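Local coordinates for cyclin-dependent kinase inhibitor 3 (Homo sapiens, PDB 1FPZ), which removes phosphate from phosphotyrosine and phosphoserine/threonine residues of proteins, including the activating phosphothreonine of CDK2 in a cyclin-dependent manner, at residues L149-L154 with D169-L174. The protein carries 1 engineered substitution. Numbering follows the deposited sequence.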
loop_
_atom_site.group_PDB
_atom_site.type_symbol
_atom_site.label_atom_id
_atom_site.label_comp_id
_atom_site.label_asym_id
_atom_site.label_seq_id
_atom_site.Cartn_x
_atom_site.Cartn_y
_atom_site.Cartn_z
ATOM N N LEU A 149 3.874 -5.918 -1.072
ATOM C CA LEU A 149 5.231 -5.942 -0.536
ATOM C C LEU A 149 5.262 -5.145 0.773
ATOM O O LEU A 149 5.772 -5.621 1.792
ATOM C CB LEU A 149 6.204 -5.328 -1.551
ATOM C CG LEU A 149 7.689 -5.226 -1.234
ATOM C CD1 LEU A 149 8.377 -6.529 -1.544
ATOM C CD2 LEU A 149 8.294 -4.132 -2.082
ATOM N N VAL A 150 4.699 -3.940 0.743
ATOM C CA VAL A 150 4.654 -3.081 1.917
ATOM C C VAL A 150 3.767 -3.717 2.990
ATOM O O VAL A 150 4.126 -3.756 4.147
ATOM C CB VAL A 150 4.120 -1.667 1.558
ATOM C CG1 VAL A 150 3.913 -0.851 2.807
ATOM C CG2 VAL A 150 5.108 -0.954 0.634
ATOM N N ALA A 151 2.611 -4.231 2.599
ATOM C CA ALA A 151 1.695 -4.863 3.551
ATOM C C ALA A 151 2.401 -6.028 4.217
ATOM O O ALA A 151 2.380 -6.152 5.429
ATOM C CB ALA A 151 0.459 -5.358 2.826
ATOM N N ALA A 152 3.028 -6.891 3.413
ATOM C CA ALA A 152 3.721 -8.057 3.947
ATOM C C ALA A 152 4.910 -7.632 4.799
ATOM O O ALA A 152 5.264 -8.298 5.773
ATOM C CB ALA A 152 4.154 -8.943 2.828
ATOM N N CYS A 153 5.535 -6.525 4.431
ATOM C CA CYS A 153 6.640 -6.018 5.231
ATOM C C CYS A 153 6.118 -5.580 6.608
ATOM O O CYS A 153 6.765 -5.810 7.619
ATOM C CB CYS A 153 7.288 -4.827 4.531
ATOM S SG CYS A 153 8.759 -5.240 3.633
ATOM N N LEU A 154 4.942 -4.949 6.630
ATOM C CA LEU A 154 4.335 -4.459 7.878
ATOM C C LEU A 154 4.029 -5.637 8.817
ATOM O O LEU A 154 4.151 -5.507 10.023
ATOM C CB LEU A 154 3.049 -3.657 7.586
ATOM C CG LEU A 154 2.247 -3.138 8.816
ATOM C CD1 LEU A 154 2.910 -1.895 9.389
ATOM C CD2 LEU A 154 0.799 -2.771 8.432
ATOM N N ASP A 169 1.898 -15.519 2.238
ATOM C CA ASP A 169 0.672 -16.308 2.138
ATOM C C ASP A 169 -0.560 -15.479 2.508
ATOM O O ASP A 169 -1.597 -15.547 1.850
ATOM C CB ASP A 169 0.762 -17.536 3.051
ATOM C CG ASP A 169 1.917 -18.465 2.681
ATOM O OD1 ASP A 169 2.251 -18.534 1.477
ATOM O OD2 ASP A 169 2.478 -19.139 3.583
ATOM N N SER A 170 -0.449 -14.687 3.567
ATOM C CA SER A 170 -1.579 -13.861 3.981
ATOM C C SER A 170 -2.009 -12.883 2.895
ATOM O O SER A 170 -3.201 -12.677 2.684
ATOM C CB SER A 170 -1.252 -13.080 5.252
ATOM O OG SER A 170 -0.861 -13.933 6.309
ATOM N N LEU A 171 -1.050 -12.269 2.206
ATOM C CA LEU A 171 -1.390 -11.324 1.144
ATOM C C LEU A 171 -1.884 -12.058 -0.096
ATOM O O LEU A 171 -2.773 -11.570 -0.810
ATOM C CB LEU A 171 -0.182 -10.435 0.801
ATOM C CG LEU A 171 0.022 -9.155 1.637
ATOM C CD1 LEU A 171 -1.183 -8.270 1.466
ATOM C CD2 LEU A 171 0.233 -9.481 3.112
ATOM N N ARG A 172 -1.311 -13.235 -0.341
ATOM C CA ARG A 172 -1.703 -14.065 -1.475
ATOM C C ARG A 172 -3.192 -14.387 -1.301
ATOM O O ARG A 172 -3.962 -14.370 -2.256
ATOM C CB ARG A 172 -0.854 -15.354 -1.492
ATOM C CG ARG A 172 0.681 -15.169 -1.716
ATOM C CD ARG A 172 1.471 -16.500 -1.555
ATOM N NE ARG A 172 2.896 -16.429 -1.917
ATOM C CZ ARG A 172 3.782 -17.411 -1.724
ATOM N NH1 ARG A 172 3.418 -18.565 -1.171
ATOM N NH2 ARG A 172 5.046 -17.241 -2.071
ATOM N N ASP A 173 -3.582 -14.643 -0.053
ATOM C CA ASP A 173 -4.961 -14.966 0.293
ATOM C C ASP A 173 -5.870 -13.771 0.129
ATOM O O ASP A 173 -7.081 -13.923 0.024
ATOM C CB ASP A 173 -5.041 -15.464 1.739
ATOM C CG ASP A 173 -4.244 -16.758 1.966
ATOM O OD1 ASP A 173 -4.270 -17.276 3.114
ATOM O OD2 ASP A 173 -3.598 -17.253 1.012
ATOM N N LEU A 174 -5.276 -12.582 0.109
ATOM C CA LEU A 174 -6.027 -11.341 -0.038
ATOM C C LEU A 174 -6.061 -10.825 -1.472
ATOM O O LEU A 174 -7.091 -10.349 -1.940
ATOM C CB LEU A 174 -5.417 -10.248 0.846
ATOM C CG LEU A 174 -6.249 -9.033 1.297
ATOM C CD1 LEU A 174 -5.578 -7.761 0.805
ATOM C CD2 LEU A 174 -7.694 -9.123 0.811
#
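Leu171 reaches out from helix 164-175 and sets its forked end against two consecutive alanines, Ala151 and Ala152, on helix 146-158. This is knobs-into-holes packing between two helices of the alpha/beta fold of the protein-tyrosine phosphatase family: Leu171 is the knob, and Cys148, Ala151, Ala152 and Leu155, spaced i, i+3, i+4 and i+7, form the hole. It is a buried contact between apolar side chains, in which one methyl also lies over the backbone of Ala152. The two methyls divide the work. CD1 of Leu171 lies 3.6 Å from CB of Ala151. CD2 of Leu171 turns instead to Ala152, where the backbone N is the nearest atom at 3.8 Å. CB of Ala152 is slightly farther from that CD2, at 4.0 Å. CG of Leu171, at the fork, stands 4.0 Å from CB of Ala151, so the branch as a whole rests on the alanine surface. With chi1 at -86°, CG lies opposite the carbonyl carbon and beside the backbone N, which points it at helix 146-158; chi2 of -61° then divides the methyls between the two alanines. No hydrogen bond links the two segments, and the summed buried area is 119 Å².

Beyond Ala152, Leu189 of helix 183-189 packs against this helix, while Val150 faces helix 116-131 through Ile122, Met123 and Leu126. As in this family, helix 146-158 follows the phosphate-binding loop that begins at Ser140, the engineered replacement at the predicted phosphocysteine position; the side chain of Ala151 is about 10 Å from that of Ser140, so the contact lies near the site without being part of it. Small side chains on helix 146-158 let the leucine approach its backbone. Consistent with this, the nearest CA pair, Ala152 and Leu171, is 6.7 Å apart, and CD2 of Leu171 comes to 3.9 Å from CA of Ala152.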